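Local coordinates for protein shikimate 5-dehydrogenase (Mycobacterium fortuitum subsp. fortuitum DSM 46621, PDB 4XIJ) that probably reduces 3-dehydroshikimate to shikimate with NADPH, the fourth step of the seven-step route to chorismate and the aromatic amino acids, at residues G245-V257 against M263-G275. Sequence-based numbering, arbitrary orientation. Where two conformers were deposited one is given.
With EDO (1,2-ethanediol), chain C; SO4 (sulfate ion), chain H.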
ATOM      1  N   GLY A 245       8.695   0.632   5.726  1.00 10.39           N
ATOM      2  CA  GLY A 245       7.861   0.277   4.598  1.00  9.90           C
ATOM      3  C   GLY A 245       7.868  -1.182   4.226  1.00  9.64           C
ATOM      4  O   GLY A 245       6.961  -1.606   3.522  1.00 10.42           O
ATOM      5  N   LEU A 246       8.856  -1.960   4.672  1.00 10.60           N
ATOM      6  CA  LEU A 246       8.793  -3.415   4.385  1.00 10.20           C
ATOM      7  C   LEU A 246       7.522  -4.005   4.984  1.00  9.62           C
ATOM      8  O   LEU A 246       6.973  -4.972   4.442  1.00  9.16           O
ATOM      9  CB  LEU A 246      10.013  -4.181   4.914  1.00  9.65           C
ATOM     10  CG  LEU A 246      11.278  -3.862   4.124  1.00 11.18           C
ATOM     11  CD1 LEU A 246      12.441  -4.516   4.884  1.00 12.62           C
ATOM     12  CD2 LEU A 246      11.197  -4.365   2.647  1.00 12.58           C
ATOM     13  N   GLN A 247       7.039  -3.459   6.098  1.00  9.33           N
ATOM     14  CA  GLN A 247       5.799  -4.015   6.660  1.00  8.90           C
ATOM     15  C   GLN A 247       4.552  -3.678   5.814  1.00  8.81           C
ATOM     16  O   GLN A 247       3.585  -4.442   5.817  1.00  9.36           O
ATOM     17  CB  GLN A 247       5.587  -3.515   8.109  1.00  8.31           C
ATOM     18  CG  GLN A 247       6.703  -3.943   9.051  1.00  9.41           C
ATOM     19  CD  GLN A 247       6.983  -5.451   9.000  1.00 10.80           C
ATOM     20  OE1 GLN A 247       8.149  -5.876   8.846  1.00 13.68           O
ATOM     21  NE2 GLN A 247       5.965  -6.246   9.184  1.00  9.75           N
ATOM     22  N   MET A 248       4.555  -2.532   5.120  1.00  9.02           N
ATOM     23  CA  MET A 248       3.519  -2.241   4.138  1.00  8.77           C
ATOM     24  C   MET A 248       3.576  -3.269   3.000  1.00  8.89           C
ATOM     25  O   MET A 248       2.576  -3.868   2.669  1.00  9.46           O
ATOM     26  CB  MET A 248       3.671  -0.818   3.604  1.00  9.92           C
ATOM     27  CG  MET A 248       3.444   0.191   4.726  1.00 11.25           C
ATOM     28  SD  MET A 248       3.980   1.864   4.262  1.00 10.92           S
ATOM     29  CE  MET A 248       2.955   2.256   2.840  1.00 13.22           C
ATOM     30  N   LEU A 249       4.771  -3.507   2.452  1.00  9.82           N
ATOM     31  CA  LEU A 249       4.909  -4.484   1.348  0.50  9.28           C
ATOM     32  C   LEU A 249       4.444  -5.875   1.798  1.00  9.11           C
ATOM     33  O   LEU A 249       3.721  -6.570   1.051  1.00  9.26           O
ATOM     34  CB  LEU A 249       6.358  -4.568   0.816  0.50 10.68           C
ATOM     35  CG  LEU A 249       6.944  -3.308   0.181  0.50 10.54           C
ATOM     36  CD1 LEU A 249       8.356  -3.602  -0.312  0.50 10.43           C
ATOM     37  CD2 LEU A 249       6.066  -2.794  -0.951  0.50 11.04           C
ATOM     38  N   LEU A 250       4.814  -6.277   3.011  1.00  8.81           N
ATOM     39  CA  LEU A 250       4.407  -7.573   3.541  1.00  8.74           C
ATOM     40  C   LEU A 250       2.895  -7.707   3.601  1.00  8.60           C
ATOM     41  O   LEU A 250       2.333  -8.667   3.079  1.00  8.90           O
ATOM     42  CB  LEU A 250       5.025  -7.763   4.918  1.00  8.59           C
ATOM     43  CG  LEU A 250       4.703  -9.124   5.551  1.00  9.49           C
ATOM     44  CD1 LEU A 250       5.438 -10.230   4.853  1.00 11.11           C
ATOM     45  CD2 LEU A 250       5.101  -9.049   7.014  1.00 10.01           C
ATOM     46  N   ASN A 251       2.234  -6.715   4.221  1.00  8.41           N
ATOM     47  CA  ASN A 251       0.803  -6.795   4.389  1.00  8.47           C
ATOM     48  C   ASN A 251       0.012  -6.630   3.068  1.00  9.11           C
ATOM     49  O   ASN A 251      -1.013  -7.288   2.903  1.00 10.19           O
ATOM     50  CB  ASN A 251       0.362  -5.793   5.445  1.00  9.70           C
ATOM     51  CG  ASN A 251       0.610  -6.310   6.854  1.00 10.37           C
ATOM     52  OD1 ASN A 251      -0.206  -7.074   7.405  1.00 13.50           O
ATOM     53  ND2 ASN A 251       1.753  -5.946   7.440  1.00 10.11           N
ATOM     54  N   GLN A 252       0.534  -5.864   2.122  1.00  9.02           N
ATOM     55  CA  GLN A 252      -0.030  -5.814   0.769  1.00  9.71           C
ATOM     56  C   GLN A 252      -0.072  -7.201   0.135  1.00  9.42           C
ATOM     57  O   GLN A 252      -1.021  -7.576  -0.560  1.00  9.11           O
ATOM     58  CB  GLN A 252       0.800  -4.885  -0.166  1.00 13.53           C
ATOM     59  CG  GLN A 252       0.696  -3.410   0.113  1.00 16.08           C
ATOM     60  CD  GLN A 252       1.822  -2.630  -0.549  1.00 17.73           C
ATOM     61  OE1 GLN A 252       2.448  -3.120  -1.514  1.00 21.16           O
ATOM     62  NE2 GLN A 252       2.062  -1.413  -0.072  1.00 16.72           N
ATOM     63  N   ALA A 253       1.014  -7.943   0.345  1.00  9.48           N
ATOM     64  CA  ALA A 253       1.193  -9.224  -0.300  1.00  8.66           C
ATOM     65  C   ALA A 253       0.352 -10.300   0.380  1.00 10.31           C
ATOM     66  O   ALA A 253      -0.110 -11.223  -0.305  1.00 10.79           O
ATOM     67  CB  ALA A 253       2.694  -9.616  -0.287  1.00  9.94           C
ATOM     68  N   PHE A 254       0.202 -10.223   1.715  1.00 11.52           N
ATOM     69  CA  PHE A 254      -0.600 -11.244   2.433  1.00 11.91           C
ATOM     70  C   PHE A 254      -1.957 -11.353   1.750  1.00 11.64           C
ATOM     71  O   PHE A 254      -2.473 -12.452   1.443  1.00 11.88           O
ATOM     72  CB  PHE A 254      -0.868 -10.856   3.881  1.00 11.97           C
ATOM     73  CG  PHE A 254       0.278 -10.979   4.828  1.00 12.69           C
ATOM     74  CD1 PHE A 254       1.377 -11.793   4.582  1.00 12.66           C
ATOM     75  CD2 PHE A 254       0.217 -10.286   6.037  1.00 13.28           C
ATOM     76  CE1 PHE A 254       2.375 -11.942   5.541  1.00 12.99           C
ATOM     77  CE2 PHE A 254       1.213 -10.409   6.988  1.00 13.92           C
ATOM     78  CZ  PHE A 254       2.309 -11.236   6.745  1.00 13.34           C
ATOM     79  N   ALA A 255      -2.552 -10.187   1.505  1.00 12.81           N
ATOM     80  CA  ALA A 255      -3.917 -10.169   1.012  1.00 12.10           C
ATOM     81  C   ALA A 255      -4.038 -10.700  -0.446  1.00 12.33           C
ATOM     82  O   ALA A 255      -4.952 -11.441  -0.793  1.00 12.76           O
ATOM     83  CB  ALA A 255      -4.460  -8.732   1.140  1.00 14.10           C
ATOM     84  N   GLN A 256      -3.050 -10.387  -1.267  1.00 10.95           N
ATOM     85  CA  GLN A 256      -3.007 -10.930  -2.620  1.00 11.13           C
ATOM     86  C   GLN A 256      -2.835 -12.438  -2.613  1.00  9.95           C
ATOM     87  O   GLN A 256      -3.518 -13.157  -3.361  1.00 10.12           O
ATOM     88  CB  GLN A 256      -1.870 -10.303  -3.407  1.00  9.64           C
ATOM     89  CG  GLN A 256      -2.058  -8.797  -3.594  1.00  8.26           C
ATOM     90  CD  GLN A 256      -0.966  -8.174  -4.399  1.00  9.64           C
ATOM     91  OE1 GLN A 256       0.156  -8.696  -4.414  1.00 11.59           O
ATOM     92  NE2 GLN A 256      -1.257  -7.051  -5.045  1.00 11.40           N
ATOM     93  N   VAL A 257      -1.918 -12.941  -1.772  1.00  8.81           N
ATOM     94  CA  VAL A 257      -1.692 -14.397  -1.723  1.00  8.71           C
ATOM     95  C   VAL A 257      -2.986 -15.111  -1.311  1.00  9.08           C
ATOM     96  O   VAL A 257      -3.327 -16.163  -1.918  1.00  9.85           O
ATOM     97  CB  VAL A 257      -0.534 -14.749  -0.786  1.00  9.01           C
ATOM     98  CG1 VAL A 257      -0.488 -16.276  -0.463  1.00  8.96           C
ATOM     99  CG2 VAL A 257       0.791 -14.260  -1.410  1.00  9.60           C
ATOM    100  N   MET A 263      -5.902 -19.765   0.323  1.00 12.10           N
ATOM    101  CA  MET A 263      -5.296 -20.317   1.536  0.72 13.39           C
ATOM    102  C   MET A 263      -4.823 -19.172   2.438  1.00 12.94           C
ATOM    103  O   MET A 263      -4.465 -18.090   1.949  1.00 13.38           O
ATOM    104  CB  MET A 263      -4.134 -21.242   1.164  0.72 14.51           C
ATOM    105  CG  MET A 263      -4.479 -22.148  -0.023  0.72 17.07           C
ATOM    106  SD  MET A 263      -3.070 -23.114  -0.612  0.72 19.91           S
ATOM    107  CE  MET A 263      -3.053 -24.117   0.824  0.72 20.82           C
ATOM    108  N   PRO A 264      -4.809 -19.383   3.758  1.00 13.31           N
ATOM    109  CA  PRO A 264      -4.231 -18.380   4.670  1.00 12.25           C
ATOM    110  C   PRO A 264      -2.777 -18.072   4.318  1.00 11.43           C
ATOM    111  O   PRO A 264      -2.022 -18.978   3.926  1.00 12.74           O
ATOM    112  CB  PRO A 264      -4.341 -19.046   6.032  1.00 13.84           C
ATOM    113  CG  PRO A 264      -5.512 -20.000   5.856  1.00 16.10           C
ATOM    114  CD  PRO A 264      -5.340 -20.542   4.479  1.00 15.32           C
ATOM    115  N   ALA A 265      -2.400 -16.795   4.377  1.00 11.62           N
ATOM    116  CA  ALA A 265      -1.029 -16.415   4.027  1.00 10.47           C
ATOM    117  C   ALA A 265      -0.026 -17.137   4.924  1.00 10.17           C
ATOM    118  O   ALA A 265      -0.205 -17.199   6.115  1.00 11.10           O
ATOM    119  CB  ALA A 265      -0.841 -14.879   4.104  1.00 11.47           C
ATOM    120  N   PRO A 266       1.058 -17.673   4.344  1.00  9.18           N
ATOM    121  CA  PRO A 266       2.093 -18.333   5.153  1.00  9.66           C
ATOM    122  C   PRO A 266       3.019 -17.232   5.655  1.00  8.97           C
ATOM    123  O   PRO A 266       3.999 -16.858   5.005  1.00  9.35           O
ATOM    124  CB  PRO A 266       2.779 -19.270   4.150  1.00 10.01           C
ATOM    125  CG  PRO A 266       2.654 -18.520   2.819  1.00  9.57           C
ATOM    126  CD  PRO A 266       1.313 -17.777   2.904  1.00  9.48           C
ATOM    127  N   LYS A 267       2.685 -16.679   6.804  1.00  9.71           N
ATOM    128  CA  LYS A 267       3.295 -15.387   7.156  1.00 10.49           C
ATOM    129  C   LYS A 267       4.782 -15.492   7.480  1.00 10.19           C
ATOM    130  O   LYS A 267       5.548 -14.598   7.102  1.00 10.34           O
ATOM    131  CB  LYS A 267       2.558 -14.713   8.324  1.00 11.54           C
ATOM    132  CG  LYS A 267       1.107 -14.393   8.001  1.00 13.15           C
ATOM    133  CD  LYS A 267       0.431 -13.497   9.025  1.00 16.16           C
ATOM    134  CE  LYS A 267      -0.900 -13.029   8.490  1.00 19.51           C
ATOM    135  NZ  LYS A 267      -1.617 -12.074   9.418  1.00 22.67           N
ATOM    136  N   GLU A 268       5.223 -16.557   8.164  1.00 11.08           N
ATOM    137  CA  GLU A 268       6.640 -16.655   8.497  1.00 11.41           C
ATOM    138  C   GLU A 268       7.447 -16.835   7.226  1.00  9.82           C
ATOM    139  O   GLU A 268       8.567 -16.301   7.090  1.00 10.65           O
ATOM    140  CB  GLU A 268       6.912 -17.785   9.500  1.00 15.03           C
ATOM    141  CG  GLU A 268       6.556 -17.369  10.957  1.00 20.08           C
ATOM    142  CD  GLU A 268       7.475 -16.267  11.547  1.00 24.73           C
ATOM    143  OE1 GLU A 268       8.612 -16.626  12.013  1.00 28.33           O
ATOM    144  OE2 GLU A 268       7.066 -15.078  11.573  1.00 24.06           O
ATOM    145  N   ALA A 269       6.929 -17.624   6.290  1.00  9.56           N
ATOM    146  CA  ALA A 269       7.663 -17.862   5.032  1.00  9.14           C
ATOM    147  C   ALA A 269       7.779 -16.537   4.268  1.00  8.47           C
ATOM    148  O   ALA A 269       8.830 -16.235   3.701  1.00  9.56           O
ATOM    149  CB  ALA A 269       6.950 -18.909   4.211  1.00  9.99           C
ATOM    150  N   MET A 270       6.722 -15.735   4.258  1.00  9.25           N
ATOM    151  CA  MET A 270       6.785 -14.448   3.554  1.00  8.36           C
ATOM    152  C   MET A 270       7.703 -13.459   4.269  1.00  8.54           C
ATOM    153  O   MET A 270       8.413 -12.689   3.618  1.00  9.15           O
ATOM    154  CB  MET A 270       5.360 -13.892   3.393  1.00  8.39           C
ATOM    155  CG  MET A 270       4.577 -14.790   2.424  1.00  9.41           C
ATOM    156  SD  MET A 270       2.871 -14.276   2.198  1.00  9.54           S
ATOM    157  CE  MET A 270       3.063 -12.771   1.192  1.00 10.20           C
ATOM    158  N   ARG A 271       7.702 -13.488   5.606  1.00  8.39           N
ATOM    159  CA  ARG A 271       8.676 -12.653   6.334  1.00  8.92           C
ATOM    160  C   ARG A 271      10.121 -13.026   6.001  1.00 10.09           C
ATOM    161  O   ARG A 271      10.999 -12.123   5.987  1.00 10.53           O
ATOM    162  CB  ARG A 271       8.468 -12.715   7.848  1.00  9.78           C
ATOM    163  CG  ARG A 271       7.162 -12.016   8.291  1.00 11.57           C
ATOM    164  CD  ARG A 271       6.905 -12.202   9.798  1.00 12.98           C
ATOM    165  NE  ARG A 271       5.648 -11.562  10.165  1.00 14.57           N
ATOM    166  CZ  ARG A 271       4.610 -12.197  10.714  1.00 16.94           C
ATOM    167  NH1 ARG A 271       3.510 -11.514  10.993  1.00 17.51           N
ATOM    168  NH2 ARG A 271       4.694 -13.496  11.008  1.00 17.65           N
ATOM    169  N   ALA A 272      10.394 -14.319   5.792  1.00  9.73           N
ATOM    170  CA  ALA A 272      11.749 -14.729   5.440  1.00  9.99           C
ATOM    171  C   ALA A 272      12.184 -14.132   4.107  1.00  9.41           C
ATOM    172  O   ALA A 272      13.370 -13.949   3.878  1.00 10.46           O
ATOM    173  CB  ALA A 272      11.863 -16.286   5.409  1.00  9.36           C
ATOM    174  N   ALA A 273      11.224 -13.831   3.230  1.00  8.82           N
ATOM    175  CA  ALA A 273      11.532 -13.302   1.900  1.00  9.22           C
ATOM    176  C   ALA A 273      11.495 -11.768   1.835  1.00 10.32           C
ATOM    177  O   ALA A 273      11.717 -11.164   0.792  1.00 10.71           O
ATOM    178  CB  ALA A 273      10.538 -13.895   0.851  1.00  8.90           C
ATOM    179  N   LEU A 274      11.239 -11.142   2.952  1.00  9.55           N
ATOM    180  CA  LEU A 274      10.998  -9.701   2.987  1.00  9.65           C
ATOM    181  C   LEU A 274      12.309  -8.915   3.046  1.00 10.94           C
ATOM    182  O   LEU A 274      13.117  -9.138   3.953  1.00 12.22           O
ATOM    183  CB  LEU A 274      10.130  -9.384   4.196  1.00  9.92           C
ATOM    184  CG  LEU A 274       9.581  -7.964   4.255  1.00 10.79           C
ATOM    185  CD1 LEU A 274       8.591  -7.717   3.126  1.00 11.92           C
ATOM    186  CD2 LEU A 274       8.917  -7.774   5.638  1.00 11.63           C
ATOM    187  N   GLY A 275      12.494  -7.989   2.103  1.00 10.75           N
ATOM    188  CA  GLY A 275      13.666  -7.139   2.042  1.00 12.18           C
ATOM    189  C   GLY A 275      13.729  -6.463   0.685  1.00 15.15           C
ATOM    190  O   GLY A 275      12.889  -6.786  -0.192  1.00 16.11           O
ATOM    191  OXT GLY A 275      14.595  -5.609   0.413  1.00 16.28           O
TER
HETATM  192  C1  EDO C 302       3.349 -18.273   9.893  1.00 25.63           C
HETATM  193  O1  EDO C 302       4.005 -19.045   8.949  1.00 26.44           O
HETATM  194  C2  EDO C 302       1.955 -18.802   9.843  1.00 23.52           C
HETATM  195  O2  EDO C 302       1.196 -17.892   9.043  1.00 22.24           O
HETATM  196  S   SO4 H 307       1.273 -13.350  13.058  1.00 52.71           S
HETATM  197  O1  SO4 H 307       2.165 -14.240  12.277  1.00 51.52           O
HETATM  198  O2  SO4 H 307       1.763 -13.253  14.446  1.00 52.22           O
HETATM  199  O3  SO4 H 307      -0.082 -13.927  13.074  1.00 52.72           O
HETATM  200  O4  SO4 H 307       1.212 -12.002  12.462  1.00 52.19           O
HETATM  201  O   HOH W   1       6.160  -8.795  10.246  1.00 17.64           O
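The C-terminal helical hairpin of the shikimate dehydrogenase fold is held by a knob-into-hole contact: Met270 of helix 267-272 sits among Leu250, Ala253, Phe254 and Val257 of helix 246-261. The axes of segments 246-257 and 267-272 come within 10.6 Å, with 136° between their N-to-C directions, closer to antiparallel than to parallel. The Met270 chain is extended to SD and then bends (chi3 73°). This turns Met270 CE onto Ala253 CB at 3.5 Å, with Val257 CG2 also touching CE. Met270 SD lies in the plane of the Phe254 ring, 3.8 Å from Phe254 CD1, a Met-aromatic contact at the ring edge. Lys267 runs its extended chain across one face of that ring, with Lys267 CG 3.6 Å from Phe254 CZ in a CH-pi contact. Ala265 CB meets Phe254 CD1 obliquely, and Val257 CG1 reaches toward Pro266 CD. Further along, Leu250 divides its branches: CD1 rests on Met270 CB and CD2 on Arg271 CG. Leu274 closes the other end. Its CG is anti to the backbone N (chi1 -170°), which brings Leu274 CD1 to 3.4 Å from Leu246 O and Leu274 CD2 to 3.8 Å from Leu246 CB. Leu246 CD2 packs on Gly275 CA, and the terminal carboxylate forms a salt bridge with Arg27. Helix 28-38 packs against both segments, on Val257 of one and on Pro266, Ala269 and Ala273 of the other.

No direct hydrogen bond joins the segments. One water accepts from both Gln247 NE2 and Arg271 NE. Arg271 NH1 and NH2 donate to O4 and O1 of a sulfate, probably from the crystallisation liquor, and Arg271 NH2 forms a salt bridge with Glu268 OE2 at 2.9 Å. Cohesion is therefore mainly apolar, with polar links at its margin; Glu268 and the sulfate probably balance the Arg271 charge.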